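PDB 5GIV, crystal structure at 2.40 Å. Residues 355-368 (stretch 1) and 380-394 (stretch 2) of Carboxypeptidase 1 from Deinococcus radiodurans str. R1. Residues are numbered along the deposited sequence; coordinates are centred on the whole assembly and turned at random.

Stretch 1 (355-368) LTYNLHVITRFELE
Stretch 2, residues 380-394: DLADAWHAAYEQNLG

Two helices packed at close quarters often bury polar groups along with apolar ones, and an unpaired buried polar group is costly; this pair from carboxypeptidase 1 is a compact example. The helix that runs to residue 368 of stretch 1, and continues beyond it, meets helix 381-393 with axes 9.8 Å apart at closest approach and N-to-C directions at 144°, so the chains run roughly antiparallel. The register follows: the CA atoms of L359 and N392 lie 6.2 Å apart, those of T363 and A388 also 6.2 Å, and those of L367 and W385 7.5 Å. L359-E368 are helical, with phi between -51° and -71° and psi between -28° and -53°; T356 (-97/-6) lies outside the helix. Helix 381-393 loosens at N392 (-94/-29) and L393 (-122/-3), and G394 is the first residue to leave helical phi/psi, with positive phi (79/10).

At the start of the contact, T356 (chi1 p) only brushes L393, its CB 4.3 Å from L393 CD2. L359, in the m,t rotamer, points toward the partner helix; its CB lies 3.8 Å from L393 CD2 and its CD1 3.5 Å from the backbone O of N392.

H360 leaves its backbone sideways, but with chi1 m and chi2 near -97° its ring reaches the partner. L393 (chi1 -72°, chi2 off-well at 143°) sets CD1 3.7 Å from the centroid of the H360 ring, 13° off the normal, a CH-pi contact over one face. At the ring edge, H360 ND1 and Y389 OH form a short 2.6 Å hydrogen bond.

T363 points toward the second helix where the backbones are close. Its m rotamer places CG2 3.6 Å from A388 CB. T363 OG1 works in two directions: it donates to the backbone O of L359 at 2.7 Å, one turn back, and accepts from N392 ND2 at 3.0 Å. N392 (chi1 m, chi2 -28°), near the C-terminal end of its helix, is thus tied to T363.

R364, with chi angles -69°, 148°, 172° and 74°, brings its guanidinium to the same tyrosine. R364 NH1 donates to Y389 OH at 2.9 Å and to the backbone O of H360 at 3.0 Å, while R364 NH2 donates to Y389 OH at 3.2 Å. The phenol oxygen, carried by an off-well chi1 of -103° and chi2 of 77°, therefore joins H360 and R364. W385 (chi1 t, chi2 -70°) lays CZ2 over one guanidinium face, 3.3 Å from R364 NH2.

L367 (m,t) closes the contact with apolar packing: its CD2 is 3.8 Å from A384 CB, and its CD1 is 3.7 Å from W385 CE3 and 4.2 Å from L381 CD1.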

ATOM      1  N   LEU A 355     -11.083  30.650 -16.084  1.00 17.96           N
ATOM      2  CA  LEU A 355     -10.729  32.002 -16.491  1.00 18.08           C
ATOM      3  C   LEU A 355      -9.864  32.731 -15.471  1.00 18.00           C
ATOM      4  O   LEU A 355      -8.981  33.504 -15.856  1.00 18.08           O
ATOM      5  CB  LEU A 355     -11.995  32.816 -16.782  1.00 18.18           C
ATOM      6  CG  LEU A 355     -12.813  32.369 -17.992  1.00 18.34           C
ATOM      7  CD1 LEU A 355     -13.901  33.376 -18.283  1.00 18.43           C
ATOM      8  CD2 LEU A 355     -11.901  32.159 -19.206  1.00 18.47           C
ATOM      9  N   THR A 356     -10.114  32.539 -14.180  1.00 18.94           N
ATOM     10  CA  THR A 356      -9.375  33.251 -13.148  1.00 18.86           C
ATOM     11  C   THR A 356      -8.210  32.453 -12.575  1.00 18.73           C
ATOM     12  O   THR A 356      -7.423  33.011 -11.805  1.00 18.66           O
ATOM     13  CB  THR A 356     -10.317  33.671 -12.012  1.00 18.76           C
ATOM     14  OG1 THR A 356     -10.801  32.504 -11.337  1.00 18.62           O
ATOM     15  CG2 THR A 356     -11.503  34.469 -12.569  1.00 18.88           C
ATOM     16  N   TYR A 357      -8.052  31.184 -12.962  1.00 18.86           N
ATOM     17  CA  TYR A 357      -7.055  30.329 -12.323  1.00 18.73           C
ATOM     18  C   TYR A 357      -5.665  30.950 -12.378  1.00 18.75           C
ATOM     19  O   TYR A 357      -4.950  30.992 -11.370  1.00 18.65           O
ATOM     20  CB  TYR A 357      -7.035  28.944 -12.977  1.00 18.74           C
ATOM     21  CG  TYR A 357      -6.031  28.006 -12.321  1.00 18.62           C
ATOM     22  CD1 TYR A 357      -4.700  27.964 -12.736  1.00 18.63           C
ATOM     23  CD2 TYR A 357      -6.410  27.188 -11.268  1.00 18.50           C
ATOM     24  CE1 TYR A 357      -3.790  27.116 -12.130  1.00 18.52           C
ATOM     25  CE2 TYR A 357      -5.504  26.339 -10.656  1.00 18.41           C
ATOM     26  CZ  TYR A 357      -4.200  26.311 -11.087  1.00 18.42           C
ATOM     27  OH  TYR A 357      -3.321  25.462 -10.477  1.00 18.33           O
ATOM     28  N   ASN A 358      -5.259  31.425 -13.550  1.00 17.10           N
ATOM     29  CA  ASN A 358      -3.874  31.848 -13.716  1.00 17.10           C
ATOM     30  C   ASN A 358      -3.523  33.037 -12.833  1.00 17.09           C
ATOM     31  O   ASN A 358      -2.350  33.209 -12.480  1.00 17.10           O
ATOM     32  CB  ASN A 358      -3.614  32.149 -15.192  1.00 17.11           C
ATOM     33  CG  ASN A 358      -3.835  30.929 -16.068  1.00 17.12           C
ATOM     34  OD1 ASN A 358      -3.366  29.841 -15.757  1.00 17.14           O
ATOM     35  ND2 ASN A 358      -4.569  31.099 -17.152  1.00 17.12           N
ATOM     36  N   LEU A 359      -4.513  33.819 -12.410  1.00 23.73           N
ATOM     37  CA  LEU A 359      -4.225  34.932 -11.516  1.00 23.71           C
ATOM     38  C   LEU A 359      -3.665  34.453 -10.178  1.00 23.55           C
ATOM     39  O   LEU A 359      -2.908  35.181  -9.525  1.00 23.51           O
ATOM     40  CB  LEU A 359      -5.491  35.764 -11.312  1.00 23.75           C
ATOM     41  CG  LEU A 359      -6.054  36.357 -12.604  1.00 23.95           C
ATOM     42  CD1 LEU A 359      -7.438  36.918 -12.382  1.00 23.98           C
ATOM     43  CD2 LEU A 359      -5.121  37.445 -13.118  1.00 24.08           C
ATOM     44  N   HIS A 360      -4.020  33.238  -9.751  1.00 17.09           N
ATOM     45  CA  HIS A 360      -3.431  32.693  -8.528  1.00 17.11           C
ATOM     46  C   HIS A 360      -1.966  32.321  -8.736  1.00 17.12           C
ATOM     47  O   HIS A 360      -1.129  32.557  -7.854  1.00 17.13           O
ATOM     48  CB  HIS A 360      -4.225  31.474  -8.050  1.00 17.12           C
ATOM     49  CG  HIS A 360      -5.653  31.768  -7.703  1.00 17.12           C
ATOM     50  ND1 HIS A 360      -6.074  32.007  -6.411  1.00 17.13           N
ATOM     51  CD2 HIS A 360      -6.760  31.833  -8.477  1.00 17.11           C
ATOM     52  CE1 HIS A 360      -7.378  32.217  -6.409  1.00 17.13           C
ATOM     53  NE2 HIS A 360      -7.818  32.121  -7.649  1.00 17.11           N
ATOM     54  N   VAL A 361      -1.648  31.699  -9.875  1.00 17.12           N
ATOM     55  CA  VAL A 361      -0.272  31.312 -10.168  1.00 17.14           C
ATOM     56  C   VAL A 361       0.610  32.546 -10.286  1.00 17.13           C
ATOM     57  O   VAL A 361       1.720  32.593  -9.742  1.00 17.15           O
ATOM     58  CB  VAL A 361      -0.219  30.453 -11.447  1.00 17.15           C
ATOM     59  CG1 VAL A 361       1.211  30.190 -11.871  1.00 17.17           C
ATOM     60  CG2 VAL A 361      -0.953  29.142 -11.226  1.00 17.15           C
ATOM     61  N   ILE A 362       0.133  33.558 -11.016  1.00 21.80           N
ATOM     62  CA  ILE A 362       0.883  34.802 -11.163  1.00 21.89           C
ATOM     63  C   ILE A 362       1.153  35.424  -9.801  1.00 21.82           C
ATOM     64  O   ILE A 362       2.266  35.877  -9.514  1.00 21.84           O
ATOM     65  CB  ILE A 362       0.134  35.782 -12.081  1.00 22.06           C
ATOM     66  CG1 ILE A 362      -0.003  35.191 -13.486  1.00 22.17           C
ATOM     67  CG2 ILE A 362       0.830  37.146 -12.078  1.00 22.14           C
ATOM     68  CD1 ILE A 362      -0.856  36.016 -14.413  1.00 22.36           C
ATOM     69  N   THR A 363       0.129  35.484  -8.950  1.00 19.60           N
ATOM     70  CA  THR A 363       0.333  36.008  -7.605  1.00 19.52           C
ATOM     71  C   THR A 363       1.511  35.326  -6.916  1.00 19.43           C
ATOM     72  O   THR A 363       2.432  35.990  -6.432  1.00 19.43           O
ATOM     73  CB  THR A 363      -0.941  35.825  -6.783  1.00 19.43           C
ATOM     74  OG1 THR A 363      -2.003  36.546  -7.412  1.00 19.53           O
ATOM     75  CG2 THR A 363      -0.740  36.339  -5.352  1.00 19.34           C
ATOM     76  N   ARG A 364       1.497  33.989  -6.874  1.00 17.14           N
ATOM     77  CA  ARG A 364       2.541  33.253  -6.167  1.00 17.16           C
ATOM     78  C   ARG A 364       3.908  33.449  -6.816  1.00 17.17           C
ATOM     79  O   ARG A 364       4.909  33.675  -6.124  1.00 17.19           O
ATOM     80  CB  ARG A 364       2.183  31.771  -6.123  1.00 17.18           C
ATOM     81  CG  ARG A 364       0.999  31.457  -5.244  1.00 17.18           C
ATOM     82  CD  ARG A 364       0.195  30.269  -5.762  1.00 17.18           C
ATOM     83  NE  ARG A 364      -0.825  29.864  -4.796  1.00 17.19           N
ATOM     84  CZ  ARG A 364      -1.952  30.538  -4.571  1.00 17.18           C
ATOM     85  NH1 ARG A 364      -2.205  31.663  -5.234  1.00 17.16           N
ATOM     86  NH2 ARG A 364      -2.815  30.099  -3.662  1.00 17.20           N
ATOM     87  N   PHE A 365       3.969  33.376  -8.149  1.00 20.09           N
ATOM     88  CA  PHE A 365       5.243  33.520  -8.845  1.00 20.14           C
ATOM     89  C   PHE A 365       5.888  34.865  -8.529  1.00 20.20           C
ATOM     90  O   PHE A 365       7.089  34.938  -8.240  1.00 20.20           O
ATOM     91  CB  PHE A 365       5.018  33.353 -10.345  1.00 20.23           C
ATOM     92  CG  PHE A 365       6.260  33.486 -11.181  1.00 20.30           C
ATOM     93  CD1 PHE A 365       7.099  32.411 -11.368  1.00 20.24           C
ATOM     94  CD2 PHE A 365       6.567  34.682 -11.809  1.00 20.43           C
ATOM     95  CE1 PHE A 365       8.228  32.524 -12.154  1.00 20.28           C
ATOM     96  CE2 PHE A 365       7.698  34.801 -12.604  1.00 20.49           C
ATOM     97  CZ  PHE A 365       8.527  33.726 -12.774  1.00 20.41           C
ATOM     98  N   GLU A 366       5.102  35.944  -8.569  1.00 32.90           N
ATOM     99  CA  GLU A 366       5.663  37.269  -8.337  1.00 32.99           C
ATOM    100  C   GLU A 366       6.132  37.440  -6.896  1.00 32.93           C
ATOM    101  O   GLU A 366       7.127  38.133  -6.650  1.00 32.98           O
ATOM    102  CB  GLU A 366       4.641  38.338  -8.726  1.00 33.08           C
ATOM    103  CG  GLU A 366       4.481  38.471 -10.246  1.00 33.24           C
ATOM    104  CD  GLU A 366       3.428  39.482 -10.672  1.00 33.39           C
ATOM    105  OE1 GLU A 366       2.714  40.031  -9.796  1.00 33.36           O
ATOM    106  OE2 GLU A 366       3.295  39.713 -11.898  1.00 33.53           O
ATOM    107  N   LEU A 367       5.461  36.790  -5.937  1.00 26.28           N
ATOM    108  CA  LEU A 367       5.943  36.810  -4.560  1.00 26.20           C
ATOM    109  C   LEU A 367       7.240  36.024  -4.431  1.00 26.19           C
ATOM    110  O   LEU A 367       8.129  36.401  -3.659  1.00 26.18           O
ATOM    111  CB  LEU A 367       4.874  36.250  -3.614  1.00 26.09           C
ATOM    112  CG  LEU A 367       3.585  37.068  -3.455  1.00 26.07           C
ATOM    113  CD1 LEU A 367       2.484  36.240  -2.805  1.00 25.97           C
ATOM    114  CD2 LEU A 367       3.841  38.339  -2.639  1.00 26.09           C
ATOM    115  N   GLU A 368       7.353  34.912  -5.165  1.00 26.01           N
ATOM    116  CA  GLU A 368       8.616  34.183  -5.210  1.00 25.99           C
ATOM    117  C   GLU A 368       9.723  35.055  -5.788  1.00 26.09           C
ATOM    118  O   GLU A 368      10.848  35.079  -5.266  1.00 26.10           O
ATOM    119  CB  GLU A 368       8.465  32.914  -6.042  1.00 25.96           C
ATOM    120  CG  GLU A 368       7.640  31.805  -5.428  1.00 25.87           C
ATOM    121  CD  GLU A 368       7.561  30.591  -6.348  1.00 25.84           C
ATOM    122  OE1 GLU A 368       7.761  30.757  -7.574  1.00 25.89           O
ATOM    123  OE2 GLU A 368       7.311  29.476  -5.846  1.00 25.77           O
ATOM    124  N   ASP A 380       7.035  39.670   6.038  1.00 30.66           N
ATOM    125  CA  ASP A 380       6.044  40.498   5.370  1.00 30.67           C
ATOM    126  C   ASP A 380       5.203  39.728   4.354  1.00 30.61           C
ATOM    127  O   ASP A 380       4.357  40.334   3.688  1.00 30.62           O
ATOM    128  CB  ASP A 380       6.753  41.667   4.675  1.00 30.79           C
ATOM    129  CG  ASP A 380       7.379  42.640   5.658  1.00 30.85           C
ATOM    130  OD1 ASP A 380       7.172  42.483   6.870  1.00 30.81           O
ATOM    131  OD2 ASP A 380       8.113  43.544   5.225  1.00 30.95           O
ATOM    132  N   LEU A 381       5.392  38.409   4.238  1.00 29.97           N
ATOM    133  CA  LEU A 381       4.733  37.652   3.176  1.00 29.95           C
ATOM    134  C   LEU A 381       3.219  37.629   3.344  1.00 29.89           C
ATOM    135  O   LEU A 381       2.483  37.778   2.364  1.00 29.91           O
ATOM    136  CB  LEU A 381       5.285  36.225   3.121  1.00 29.92           C
ATOM    137  CG  LEU A 381       4.658  35.294   2.079  1.00 29.91           C
ATOM    138  CD1 LEU A 381       4.843  35.827   0.650  1.00 29.98           C
ATOM    139  CD2 LEU A 381       5.245  33.903   2.206  1.00 29.86           C
ATOM    140  N   ALA A 382       2.730  37.440   4.573  1.00 25.88           N
ATOM    141  CA  ALA A 382       1.287  37.355   4.781  1.00 25.80           C
ATOM    142  C   ALA A 382       0.594  38.604   4.266  1.00 25.84           C
ATOM    143  O   ALA A 382      -0.427  38.521   3.573  1.00 25.82           O
ATOM    144  CB  ALA A 382       0.971  37.138   6.265  1.00 25.73           C
ATOM    145  N   ASP A 383       1.147  39.777   4.590  1.00 31.40           N
ATOM    146  CA  ASP A 383       0.559  41.035   4.139  1.00 31.46           C
ATOM    147  C   ASP A 383       0.697  41.213   2.630  1.00 31.55           C
ATOM    148  O   ASP A 383      -0.250  41.651   1.968  1.00 31.60           O
ATOM    149  CB  ASP A 383       1.191  42.198   4.903  1.00 31.51           C
ATOM    150  CG  ASP A 383       0.932  42.110   6.405  1.00 31.45           C
ATOM    151  OD1 ASP A 383      -0.213  41.777   6.788  1.00 31.36           O
ATOM    152  OD2 ASP A 383       1.872  42.338   7.204  1.00 31.48           O
ATOM    153  N   ALA A 384       1.868  40.896   2.067  1.00 26.75           N
ATOM    154  CA  ALA A 384       2.048  41.034   0.621  1.00 26.84           C
ATOM    155  C   ALA A 384       1.109  40.108  -0.144  1.00 26.81           C
ATOM    156  O   ALA A 384       0.595  40.476  -1.210  1.00 26.90           O
ATOM    157  CB  ALA A 384       3.500  40.758   0.238  1.00 26.88           C
ATOM    158  N   TRP A 385       0.871  38.905   0.393  1.00 17.44           N
ATOM    159  CA  TRP A 385      -0.054  37.961  -0.226  1.00 17.40           C
ATOM    160  C   TRP A 385      -1.457  38.550  -0.314  1.00 17.40           C
ATOM    161  O   TRP A 385      -2.072  38.560  -1.390  1.00 17.46           O
ATOM    162  CB  TRP A 385      -0.057  36.646   0.567  1.00 17.31           C
ATOM    163  CG  TRP A 385      -0.985  35.562   0.022  1.00 17.28           C
ATOM    164  CD1 TRP A 385      -2.353  35.568   0.036  1.00 17.26           C
ATOM    165  CD2 TRP A 385      -0.598  34.303  -0.556  1.00 17.28           C
ATOM    166  NE1 TRP A 385      -2.838  34.406  -0.519  1.00 17.24           N
ATOM    167  CE2 TRP A 385      -1.781  33.613  -0.890  1.00 17.25           C
ATOM    168  CE3 TRP A 385       0.632  33.699  -0.830  1.00 17.29           C
ATOM    169  CZ2 TRP A 385      -1.770  32.356  -1.489  1.00 17.25           C
ATOM    170  CZ3 TRP A 385       0.644  32.451  -1.427  1.00 17.29           C
ATOM    171  CH2 TRP A 385      -0.548  31.793  -1.750  1.00 17.27           C
ATOM    172  N   HIS A 386      -1.988  39.040   0.812  1.00 25.63           N
ATOM    173  CA  HIS A 386      -3.312  39.661   0.807  1.00 25.63           C
ATOM    174  C   HIS A 386      -3.363  40.852  -0.144  1.00 25.76           C
ATOM    175  O   HIS A 386      -4.340  41.029  -0.882  1.00 25.81           O
ATOM    176  CB  HIS A 386      -3.700  40.099   2.222  1.00 25.53           C
ATOM    177  CG  HIS A 386      -4.010  38.964   3.153  1.00 25.42           C
ATOM    178  ND1 HIS A 386      -4.773  37.878   2.780  1.00 25.38           N
ATOM    179  CD2 HIS A 386      -3.665  38.752   4.448  1.00 25.35           C
ATOM    180  CE1 HIS A 386      -4.879  37.045   3.801  1.00 25.31           C
ATOM    181  NE2 HIS A 386      -4.216  37.551   4.825  1.00 25.28           N
ATOM    182  N   ALA A 387      -2.321  41.684  -0.143  1.00 21.04           N
ATOM    183  CA  ALA A 387      -2.299  42.825  -1.050  1.00 21.16           C
ATOM    184  C   ALA A 387      -2.340  42.369  -2.504  1.00 21.25           C
ATOM    185  O   ALA A 387      -3.050  42.956  -3.328  1.00 21.34           O
ATOM    186  CB  ALA A 387      -1.061  43.681  -0.783  1.00 21.21           C
ATOM    187  N   ALA A 388      -1.586  41.320  -2.838  1.00 17.64           N
ATOM    188  CA  ALA A 388      -1.582  40.821  -4.210  1.00 17.72           C
ATOM    189  C   ALA A 388      -2.916  40.173  -4.578  1.00 17.71           C
ATOM    190  O   ALA A 388      -3.321  40.223  -5.744  1.00 17.81           O
ATOM    191  CB  ALA A 388      -0.432  39.840  -4.413  1.00 17.71           C
ATOM    192  N   TYR A 389      -3.591  39.525  -3.619  1.00 18.68           N
ATOM    193  CA  TYR A 389      -4.909  38.963  -3.910  1.00 18.67           C
ATOM    194  C   TYR A 389      -5.935  40.069  -4.150  1.00 18.75           C
ATOM    195  O   TYR A 389      -6.744  39.971  -5.081  1.00 18.82           O
ATOM    196  CB  TYR A 389      -5.352  38.016  -2.784  1.00 18.51           C
ATOM    197  CG  TYR A 389      -5.191  36.560  -3.155  1.00 18.47           C
ATOM    198  CD1 TYR A 389      -3.942  35.954  -3.145  1.00 18.46           C
ATOM    199  CD2 TYR A 389      -6.280  35.800  -3.540  1.00 18.47           C
ATOM    200  CE1 TYR A 389      -3.789  34.629  -3.509  1.00 18.43           C
ATOM    201  CE2 TYR A 389      -6.141  34.477  -3.896  1.00 18.44           C
ATOM    202  CZ  TYR A 389      -4.900  33.893  -3.880  1.00 18.43           C
ATOM    203  OH  TYR A 389      -4.775  32.570  -4.248  1.00 18.41           O
ATOM    204  N   GLU A 390      -5.909  41.140  -3.348  1.00 41.99           N
ATOM    205  CA  GLU A 390      -6.792  42.272  -3.633  1.00 42.10           C
ATOM    206  C   GLU A 390      -6.504  42.851  -5.011  1.00 42.29           C
ATOM    207  O   GLU A 390      -7.429  43.139  -5.782  1.00 42.38           O
ATOM    208  CB  GLU A 390      -6.657  43.360  -2.571  1.00 42.08           C
ATOM    209  CG  GLU A 390      -7.091  42.947  -1.189  1.00 41.95           C
ATOM    210  CD  GLU A 390      -6.989  44.090  -0.205  1.00 41.96           C
ATOM    211  OE1 GLU A 390      -7.581  45.160  -0.484  1.00 42.06           O
ATOM    212  OE2 GLU A 390      -6.307  43.921   0.837  1.00 41.90           O
ATOM    213  N   GLN A 391      -5.221  43.013  -5.345  1.00 38.83           N
ATOM    214  CA  GLN A 391      -4.859  43.594  -6.630  1.00 39.01           C
ATOM    215  C   GLN A 391      -5.237  42.682  -7.791  1.00 39.06           C
ATOM    216  O   GLN A 391      -5.814  43.142  -8.781  1.00 39.21           O
ATOM    217  CB  GLN A 391      -3.352  43.854  -6.663  1.00 39.06           C
ATOM    218  CG  GLN A 391      -2.799  44.102  -8.060  1.00 39.26           C
ATOM    219  CD  GLN A 391      -1.275  44.185  -8.096  1.00 39.30           C
ATOM    220  OE1 GLN A 391      -0.607  44.132  -7.057  1.00 39.22           O
ATOM    221  NE2 GLN A 391      -0.716  44.250  -9.304  1.00 39.45           N
ATOM    222  N   ASN A 392      -4.979  41.378  -7.666  1.00 28.72           N
ATOM    223  CA  ASN A 392      -5.109  40.497  -8.819  1.00 28.77           C
ATOM    224  C   ASN A 392      -6.462  39.817  -8.921  1.00 28.73           C
ATOM    225  O   ASN A 392      -6.895  39.500 -10.031  1.00 28.83           O
ATOM    226  CB  ASN A 392      -4.013  39.425  -8.813  1.00 28.70           C
ATOM    227  CG  ASN A 392      -2.630  40.007  -9.023  1.00 28.76           C
ATOM    228  OD1 ASN A 392      -2.475  41.051  -9.660  1.00 28.91           O
ATOM    229  ND2 ASN A 392      -1.611  39.313  -8.521  1.00 28.66           N
ATOM    230  N   LEU A 393      -7.141  39.577  -7.806  1.00 21.59           N
ATOM    231  CA  LEU A 393      -8.414  38.876  -7.846  1.00 21.55           C
ATOM    232  C   LEU A 393      -9.556  39.678  -7.256  1.00 21.53           C
ATOM    233  O   LEU A 393     -10.695  39.208  -7.285  1.00 21.51           O
ATOM    234  CB  LEU A 393      -8.289  37.529  -7.132  1.00 21.39           C
ATOM    235  CG  LEU A 393      -7.457  36.561  -7.972  1.00 21.43           C
ATOM    236  CD1 LEU A 393      -6.581  35.671  -7.112  1.00 21.28           C
ATOM    237  CD2 LEU A 393      -8.390  35.732  -8.817  1.00 21.47           C
ATOM    238  N   GLY A 394      -9.290  40.864  -6.721  1.00 24.26           N
ATOM    239  CA  GLY A 394     -10.342  41.725  -6.236  1.00 24.24           C
ATOM    240  C   GLY A 394     -10.914  41.375  -4.881  1.00 24.07           C
ATOM    241  O   GLY A 394     -11.925  41.963  -4.486  1.00 24.06           O
TER